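Local structure of tRNA nucleotidyl transferase-related protein (Thermotoga maritima, 3H38) at residues 265-269 / 360-364; 280-285 / 304-309. The protein probably adds the CCA end to tRNA as a magnesium-dependent nucleotidyltransferase, this chain being the C-terminal, CCA-adding portion of a longer protein. All blocks are in the same frame, centred on the assembly; numbering follows the deposited sequence.

Overall arrangement
From the N terminus the chain first builds the nucleotidyltransferase head, whose mixed sheet, at and just before strand 56-60, bears the magnesium-binding Asp55 and Asp57, and then continues as an almost wholly helical body, where both contacts lie, away from the nucleotide and metal sites. Helix 254-274 supplies 265-269, and helix 279-287, next in the chain, supplies 280-285. Contact 2 closes a short loop when the link after helix 293-302 returns at 304-309. Contact 1 closes a much longer one, 90 intervening residues, when helix 357-371 arrives, so contact 2 is nested inside it. Their centres are 20 Å apart, yet they touch where Ile267 CD1 packs 4.0 Å from Ala282 CB.

Contact 1 (265-269 / 360-364); sequences RNIPW and EGLFK
Trp269 lays one face of its indole over the end of Lys364. Lys364 CE sits 3.8 Å from the centroid of the five-membered ring and 5° off its normal, a CH-pi contact; NZ is 3.9 Å from the same centroid at 26°, a cation-pi interaction. The tryptophan is t at chi1 with chi2 near 103°, and the lysine is m at chi1 and extended beyond, so its chain spans the gap between two helices. Further along the ring, Trp269 CH2 comes to 3.2 Å from Lys364 O.

Both segments are helical, that of 265-269 kinked at Pro268 and Trp269, where the backbone N atoms lack bonds to the preceding turn. The local axes run nearly parallel, at -23°, but stay 13.0 Å apart; CA atoms are nearest at Asn266-Glu360 (9.1 Å) and Trp269-Lys364 (9.0 Å). Such spacing is too wide for close backbone packing, and long side chains bridge it in a salt-bridge network joining helices 254-274 and 357-371 of the mainly helical body. Helix 345-352 contributes beside them: Leu352 touches Lys364, and Cys349 meets Ile267.

Glu360, t at chi1 and chi2, is the shared acid. One helical turn on, Lys364 NZ donates to Glu360 OE2 at 3.1 Å, while across the gap Arg265 NH2 forms a salt bridge with Glu360 OE1 at 2.7 Å, its hydrogen bond weak at 118°. Asn266 ND2 adds a weak bond to Glu360 OE1 at 3.4 Å. Arg265 NH2 also donates to the carbonyl of Leu355, just ahead of helix 357-371.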
ATOM      1  N   ARG A 265       5.153 -14.531   1.835  1.00 39.79           N
ATOM      2  CA  ARG A 265       6.313 -15.285   1.360  1.00 43.09           C
ATOM      3  C   ARG A 265       6.252 -15.522  -0.140  1.00 49.32           C
ATOM      4  O   ARG A 265       7.256 -15.387  -0.852  1.00 62.52           O
ATOM      5  CB  ARG A 265       6.447 -16.653   2.074  1.00 35.88           C
ATOM      6  CG  ARG A 265       7.654 -17.487   1.556  1.00 41.01           C
ATOM      7  CD  ARG A 265       7.523 -19.041   1.748  1.00 44.50           C
ATOM      8  NE  ARG A 265       6.939 -19.347   3.046  1.00 46.97           N
ATOM      9  CZ  ARG A 265       5.839 -20.066   3.259  1.00 47.03           C
ATOM     10  NH1 ARG A 265       5.408 -20.210   4.505  1.00 49.59           N
ATOM     11  NH2 ARG A 265       5.188 -20.659   2.264  1.00 47.24           N
ATOM     12  N   ASN A 266       5.067 -15.876  -0.617  1.00 43.21           N
ATOM     13  CA  ASN A 266       4.918 -16.369  -1.969  1.00 47.84           C
ATOM     14  C   ASN A 266       4.562 -15.284  -2.958  1.00 50.79           C
ATOM     15  O   ASN A 266       4.619 -15.482  -4.171  1.00 55.76           O
ATOM     16  CB  ASN A 266       3.889 -17.494  -1.994  1.00 52.72           C
ATOM     17  CG  ASN A 266       4.436 -18.782  -1.414  1.00 61.41           C
ATOM     18  OD1 ASN A 266       5.529 -19.204  -1.773  1.00 67.38           O
ATOM     19  ND2 ASN A 266       3.687 -19.405  -0.503  1.00 59.30           N
ATOM     20  N   ILE A 267       4.206 -14.123  -2.437  1.00 53.51           N
ATOM     21  CA  ILE A 267       3.739 -13.047  -3.293  1.00 55.33           C
ATOM     22  C   ILE A 267       4.777 -12.572  -4.331  1.00 66.34           C
ATOM     23  O   ILE A 267       4.428 -12.303  -5.484  1.00 65.19           O
ATOM     24  CB  ILE A 267       3.146 -11.899  -2.450  1.00 49.60           C
ATOM     25  CG1 ILE A 267       1.656 -12.193  -2.183  1.00 47.72           C
ATOM     26  CG2 ILE A 267       3.343 -10.539  -3.142  1.00 39.48           C
ATOM     27  CD1 ILE A 267       0.958 -11.178  -1.317  1.00 41.94           C
ATOM     28  N   PRO A 268       6.060 -12.502  -3.942  1.00 68.80           N
ATOM     29  CA  PRO A 268       7.028 -11.966  -4.900  1.00 68.78           C
ATOM     30  C   PRO A 268       7.342 -12.990  -5.988  1.00 63.37           C
ATOM     31  O   PRO A 268       7.586 -12.601  -7.132  1.00 63.49           O
ATOM     32  CB  PRO A 268       8.266 -11.693  -4.035  1.00 71.84           C
ATOM     33  CG  PRO A 268       7.841 -11.949  -2.598  1.00 70.07           C
ATOM     34  CD  PRO A 268       6.705 -12.897  -2.681  1.00 70.17           C
ATOM     35  N   TRP A 269       7.332 -14.272  -5.630  1.00 56.87           N
ATOM     36  CA  TRP A 269       7.480 -15.353  -6.609  1.00 55.46           C
ATOM     37  C   TRP A 269       6.351 -15.293  -7.633  1.00 58.10           C
ATOM     38  O   TRP A 269       6.423 -15.936  -8.668  1.00 58.03           O
ATOM     39  CB  TRP A 269       7.453 -16.715  -5.911  1.00 51.13           C
ATOM     40  CG  TRP A 269       7.721 -17.911  -6.806  1.00 63.72           C
ATOM     41  CD1 TRP A 269       8.885 -18.618  -6.884  1.00 77.22           C
ATOM     42  CD2 TRP A 269       6.810 -18.550  -7.715  1.00 57.28           C
ATOM     43  NE1 TRP A 269       8.763 -19.642  -7.789  1.00 71.67           N
ATOM     44  CE2 TRP A 269       7.499 -19.625  -8.314  1.00 61.90           C
ATOM     45  CE3 TRP A 269       5.485 -18.314  -8.086  1.00 46.17           C
ATOM     46  CZ2 TRP A 269       6.911 -20.463  -9.257  1.00 61.58           C
ATOM     47  CZ3 TRP A 269       4.901 -19.145  -9.024  1.00 53.46           C
ATOM     48  CH2 TRP A 269       5.614 -20.209  -9.599  1.00 60.93           C
ATOM     49  N   GLU A 360       3.887 -26.715  -1.925  1.00 55.70           N
ATOM     50  CA  GLU A 360       4.164 -25.411  -2.543  1.00 55.28           C
ATOM     51  C   GLU A 360       5.112 -25.586  -3.717  1.00 57.51           C
ATOM     52  O   GLU A 360       4.803 -25.173  -4.830  1.00 51.25           O
ATOM     53  CB  GLU A 360       4.768 -24.455  -1.517  1.00 55.13           C
ATOM     54  CG  GLU A 360       5.411 -23.200  -2.081  1.00 56.25           C
ATOM     55  CD  GLU A 360       6.074 -22.341  -0.990  1.00 63.93           C
ATOM     56  OE1 GLU A 360       5.504 -22.222   0.121  1.00 66.96           O
ATOM     57  OE2 GLU A 360       7.166 -21.781  -1.239  1.00 60.05           O
ATOM     58  N   GLY A 361       6.255 -26.223  -3.464  1.00 65.46           N
ATOM     59  CA  GLY A 361       7.216 -26.536  -4.510  1.00 65.78           C
ATOM     60  C   GLY A 361       6.625 -27.204  -5.745  1.00 63.64           C
ATOM     61  O   GLY A 361       6.913 -26.812  -6.873  1.00 60.45           O
ATOM     62  N   LEU A 362       5.787 -28.208  -5.569  1.00 67.48           N
ATOM     63  CA  LEU A 362       5.170 -28.858  -6.701  1.00 67.47           C
ATOM     64  C   LEU A 362       4.159 -28.007  -7.421  1.00 73.67           C
ATOM     65  O   LEU A 362       4.329 -27.687  -8.580  1.00 79.82           O
ATOM     66  CB  LEU A 362       4.377 -30.044  -6.173  1.00 68.28           C
ATOM     67  CG  LEU A 362       4.120 -31.346  -6.916  1.00 67.71           C
ATOM     68  CD1 LEU A 362       2.793 -31.881  -6.545  1.00 62.54           C
ATOM     69  CD2 LEU A 362       4.275 -31.249  -8.379  1.00 60.76           C
ATOM     70  N   PHE A 363       3.154 -27.558  -6.694  1.00 71.31           N
ATOM     71  CA  PHE A 363       2.193 -26.589  -7.200  1.00 65.48           C
ATOM     72  C   PHE A 363       2.861 -25.409  -7.925  1.00 61.62           C
ATOM     73  O   PHE A 363       2.395 -24.992  -8.983  1.00 53.39           O
ATOM     74  CB  PHE A 363       1.305 -26.116  -6.045  1.00 60.46           C
ATOM     75  CG  PHE A 363       0.251 -25.120  -6.442  1.00 64.93           C
ATOM     76  CD1 PHE A 363      -0.792 -25.486  -7.278  1.00 60.63           C
ATOM     77  CD2 PHE A 363       0.291 -23.813  -5.956  1.00 62.26           C
ATOM     78  CE1 PHE A 363      -1.764 -24.560  -7.628  1.00 54.75           C
ATOM     79  CE2 PHE A 363      -0.680 -22.892  -6.306  1.00 50.00           C
ATOM     80  CZ  PHE A 363      -1.707 -23.265  -7.140  1.00 48.55           C
ATOM     81  N   LYS A 364       3.961 -24.892  -7.378  1.00 59.08           N
ATOM     82  CA  LYS A 364       4.662 -23.773  -8.011  1.00 56.50           C
ATOM     83  C   LYS A 364       5.057 -24.091  -9.450  1.00 70.80           C
ATOM     84  O   LYS A 364       5.018 -23.222 -10.325  1.00 73.21           O
ATOM     85  CB  LYS A 364       5.915 -23.402  -7.222  1.00 48.93           C
ATOM     86  CG  LYS A 364       5.673 -22.445  -6.095  1.00 56.72           C
ATOM     87  CD  LYS A 364       6.953 -22.151  -5.342  1.00 59.05           C
ATOM     88  CE  LYS A 364       6.806 -20.908  -4.474  1.00 63.19           C
ATOM     89  NZ  LYS A 364       8.139 -20.507  -3.945  1.00 69.21           N
TER

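Contact 2 (280-285 / 304-309); sequences FYAVLH and SLRRNL
Leu305 CD2 lies at the apolar centre, 3.7 Å from Phe280 CE2, 3.9 Å from Leu284 CD1 and 4.3 Å from Tyr281 CZ. Leu305, m at chi1 and t at chi2, thus reaches three side chains of one helical face, and Trp296 and Val299 of helix 293-302 touch it as well. Beside it, Leu309 (chi1 t, chi2 p) points toward the helix and places CD1 3.8 Å from Tyr281 CD1 and 3.7 Å from His285 NE2. Leu309 CD2 is a looser 4.5 Å from Leu284 CD1.

Segment 280-285 is regular helix, with Leu284 N bonded to Phe280 O at 3.1 Å and His285 N to Tyr281 O at 2.9 Å. Opposite it, Leu305 and Arg306 are extended (psi 154° and 147°), and Arg307 and Asn308, with phi/psi of -69°/-37° and -69°/-14°, lead on to Leu309. This is a helix-to-helix connection folded back on an earlier helix: the link between helices 293-302 and 309-328 covers helix 279-287 in the helical body, with CA atoms nearest at His285-Leu309, 8.2 Å. His285 also meets the ring of His350 with planes at about 70°, although its NE2 is buried without a polar partner.

Toward the outside, Tyr281 (chi1 m) extends its ring to the extended backbone. There Arg306 N donates to Tyr281 OH at 3.3 Å with an angle of 146°, and Arg306 CG lies 3.6 Å from Tyr281 OH.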
ATOM      1  N   PHE A 280      -3.488  -5.357  -1.799  1.00 33.82           N
ATOM      2  CA  PHE A 280      -4.725  -5.104  -1.078  1.00 32.01           C
ATOM      3  C   PHE A 280      -5.725  -6.266  -1.305  1.00 35.54           C
ATOM      4  O   PHE A 280      -6.308  -6.792  -0.363  1.00 33.73           O
ATOM      5  CB  PHE A 280      -5.323  -3.744  -1.486  1.00 30.12           C
ATOM      6  CG  PHE A 280      -6.646  -3.434  -0.825  1.00 28.15           C
ATOM      7  CD1 PHE A 280      -6.743  -3.327   0.556  1.00 31.51           C
ATOM      8  CD2 PHE A 280      -7.788  -3.239  -1.587  1.00 24.67           C
ATOM      9  CE1 PHE A 280      -7.965  -3.051   1.172  1.00 30.57           C
ATOM     10  CE2 PHE A 280      -9.012  -2.959  -0.983  1.00 32.92           C
ATOM     11  CZ  PHE A 280      -9.096  -2.875   0.412  1.00 28.17           C
ATOM     12  N   TYR A 281      -5.907  -6.653  -2.560  1.00 35.35           N
ATOM     13  CA  TYR A 281      -6.808  -7.740  -2.906  1.00 36.74           C
ATOM     14  C   TYR A 281      -6.259  -9.120  -2.533  1.00 36.98           C
ATOM     15  O   TYR A 281      -7.018 -10.002  -2.121  1.00 29.41           O
ATOM     16  CB  TYR A 281      -7.106  -7.706  -4.391  1.00 36.41           C
ATOM     17  CG  TYR A 281      -8.192  -6.752  -4.725  1.00 34.46           C
ATOM     18  CD1 TYR A 281      -9.366  -7.204  -5.283  1.00 34.66           C
ATOM     19  CD2 TYR A 281      -8.069  -5.396  -4.441  1.00 48.12           C
ATOM     20  CE1 TYR A 281     -10.380  -6.351  -5.573  1.00 44.81           C
ATOM     21  CE2 TYR A 281      -9.099  -4.519  -4.733  1.00 44.00           C
ATOM     22  CZ  TYR A 281     -10.244  -5.017  -5.302  1.00 40.42           C
ATOM     23  OH  TYR A 281     -11.285  -4.216  -5.617  1.00 43.32           O
ATOM     24  N   ALA A 282      -4.955  -9.306  -2.697  1.00 28.95           N
ATOM     25  CA  ALA A 282      -4.337 -10.551  -2.281  1.00 33.89           C
ATOM     26  C   ALA A 282      -4.696 -10.789  -0.821  1.00 36.73           C
ATOM     27  O   ALA A 282      -5.170 -11.872  -0.456  1.00 35.02           O
ATOM     28  CB  ALA A 282      -2.840 -10.477  -2.445  1.00 35.42           C
ATOM     29  N   VAL A 283      -4.491  -9.770   0.011  1.00 29.96           N
ATOM     30  CA  VAL A 283      -4.788  -9.892   1.443  1.00 33.03           C
ATOM     31  C   VAL A 283      -6.276 -10.081   1.715  1.00 31.32           C
ATOM     32  O   VAL A 283      -6.658 -10.717   2.693  1.00 32.95           O
ATOM     33  CB  VAL A 283      -4.279  -8.674   2.256  1.00 33.69           C
ATOM     34  CG1 VAL A 283      -4.479  -8.906   3.741  1.00 34.21           C
ATOM     35  CG2 VAL A 283      -2.821  -8.457   1.997  1.00 27.16           C
ATOM     36  N   LEU A 284      -7.124  -9.528   0.861  1.00 30.29           N
ATOM     37  CA  LEU A 284      -8.559  -9.688   1.074  1.00 32.34           C
ATOM     38  C   LEU A 284      -9.014 -11.104   0.721  1.00 33.85           C
ATOM     39  O   LEU A 284      -9.985 -11.614   1.292  1.00 30.39           O
ATOM     40  CB  LEU A 284      -9.366  -8.655   0.280  1.00 34.90           C
ATOM     41  CG  LEU A 284      -9.238  -7.171   0.632  1.00 28.97           C
ATOM     42  CD1 LEU A 284     -10.150  -6.314  -0.253  1.00 21.52           C
ATOM     43  CD2 LEU A 284      -9.553  -6.917   2.092  1.00 28.70           C
ATOM     44  N   HIS A 285      -8.316 -11.739  -0.220  1.00 32.14           N
ATOM     45  CA  HIS A 285      -8.613 -13.131  -0.557  1.00 28.13           C
ATOM     46  C   HIS A 285      -8.598 -13.963   0.720  1.00 32.54           C
ATOM     47  O   HIS A 285      -9.401 -14.871   0.874  1.00 34.48           O
ATOM     48  CB  HIS A 285      -7.633 -13.697  -1.575  1.00 18.28           C
ATOM     49  CG  HIS A 285      -8.051 -13.505  -2.994  1.00 30.09           C
ATOM     50  ND1 HIS A 285      -8.621 -14.512  -3.746  1.00 37.79           N
ATOM     51  CD2 HIS A 285      -7.961 -12.432  -3.823  1.00 30.90           C
ATOM     52  CE1 HIS A 285      -8.860 -14.077  -4.969  1.00 36.95           C
ATOM     53  NE2 HIS A 285      -8.458 -12.813  -5.040  1.00 40.92           N
ATOM     54  N   SER A 304     -14.355  -0.041  -1.722  1.00 35.94           N
ATOM     55  CA  SER A 304     -15.030  -0.249  -3.000  1.00 47.03           C
ATOM     56  C   SER A 304     -14.547  -1.394  -3.865  1.00 52.59           C
ATOM     57  O   SER A 304     -13.875  -1.156  -4.821  1.00 51.76           O
ATOM     58  CB  SER A 304     -15.075   1.043  -3.786  1.00 54.55           C
ATOM     59  OG  SER A 304     -15.870   1.980  -3.116  1.00 59.77           O
ATOM     60  N   LEU A 305     -14.957  -2.621  -3.561  1.00 48.45           N
ATOM     61  CA  LEU A 305     -14.413  -3.847  -4.142  1.00 39.44           C
ATOM     62  C   LEU A 305     -15.110  -4.279  -5.426  1.00 39.68           C
ATOM     63  O   LEU A 305     -16.301  -4.018  -5.610  1.00 51.07           O
ATOM     64  CB  LEU A 305     -14.484  -4.949  -3.094  1.00 39.88           C
ATOM     65  CG  LEU A 305     -13.961  -4.433  -1.747  1.00 45.69           C
ATOM     66  CD1 LEU A 305     -13.971  -5.526  -0.651  1.00 34.35           C
ATOM     67  CD2 LEU A 305     -12.545  -3.766  -1.897  1.00 28.63           C
ATOM     68  N   ARG A 306     -14.410  -5.000  -6.279  1.00 40.00           N
ATOM     69  CA  ARG A 306     -15.001  -5.531  -7.478  1.00 33.41           C
ATOM     70  C   ARG A 306     -16.096  -6.469  -7.098  1.00 39.44           C
ATOM     71  O   ARG A 306     -16.026  -7.107  -6.099  1.00 43.28           O
ATOM     72  CB  ARG A 306     -13.992  -6.311  -8.256  1.00 30.80           C
ATOM     73  CG  ARG A 306     -12.813  -5.537  -8.650  1.00 48.73           C
ATOM     74  CD  ARG A 306     -12.149  -6.044  -9.891  1.00 58.73           C
ATOM     75  NE  ARG A 306     -11.370  -4.976 -10.503  1.00 71.82           N
ATOM     76  CZ  ARG A 306     -10.851  -5.001 -11.731  1.00 70.06           C
ATOM     77  NH1 ARG A 306     -11.013  -6.056 -12.518  1.00 57.01           N
ATOM     78  NH2 ARG A 306     -10.155  -3.963 -12.165  1.00 65.46           N
ATOM     79  N   ARG A 307     -17.137  -6.540  -7.898  1.00 41.21           N
ATOM     80  CA  ARG A 307     -18.272  -7.385  -7.542  1.00 50.37           C
ATOM     81  C   ARG A 307     -17.916  -8.877  -7.613  1.00 52.22           C
ATOM     82  O   ARG A 307     -18.347  -9.669  -6.778  1.00 56.10           O
ATOM     83  CB  ARG A 307     -19.483  -7.076  -8.440  1.00 65.07           C
ATOM     84  CG  ARG A 307     -20.103  -5.680  -8.252  1.00 67.45           C
ATOM     85  CD  ARG A 307     -21.396  -5.507  -9.058  1.00 71.81           C
ATOM     86  NE  ARG A 307     -22.472  -6.407  -8.622  1.00 80.11           N
ATOM     87  CZ  ARG A 307     -23.379  -6.104  -7.692  1.00 83.78           C
ATOM     88  NH1 ARG A 307     -23.337  -4.919  -7.093  1.00 85.78           N
ATOM     89  NH2 ARG A 307     -24.328  -6.983  -7.356  1.00 77.46           N
ATOM     90  N   ASN A 308     -17.113  -9.235  -8.583  1.00 51.73           N
ATOM     91  CA  ASN A 308     -16.734 -10.601  -8.827  1.00 54.90           C
ATOM     92  C   ASN A 308     -15.841 -11.198  -7.771  1.00 47.78           C
ATOM     93  O   ASN A 308     -15.637 -12.358  -7.773  1.00 54.15           O
ATOM     94  CB  ASN A 308     -16.027 -10.695 -10.171  1.00 62.56           C
ATOM     95  CG  ASN A 308     -16.639 -11.725 -11.077  1.00 80.75           C
ATOM     96  OD1 ASN A 308     -16.118 -12.827 -11.237  1.00 89.57           O
ATOM     97  ND2 ASN A 308     -17.761 -11.379 -11.677  1.00 78.88           N
ATOM     98  N   LEU A 309     -15.266 -10.380  -6.914  1.00 40.28           N
ATOM     99  CA  LEU A 309     -14.210 -10.798  -6.004  1.00 41.70           C
ATOM    100  C   LEU A 309     -14.651 -11.926  -5.086  1.00 43.32           C
ATOM    101  O   LEU A 309     -13.867 -12.850  -4.789  1.00 37.70           O
ATOM    102  CB  LEU A 309     -13.697  -9.608  -5.173  1.00 40.23           C
ATOM    103  CG  LEU A 309     -12.685  -9.975  -4.086  1.00 38.60           C
ATOM    104  CD1 LEU A 309     -11.309 -10.417  -4.685  1.00 42.30           C
ATOM    105  CD2 LEU A 309     -12.548  -8.874  -3.041  1.00 29.21           C
TER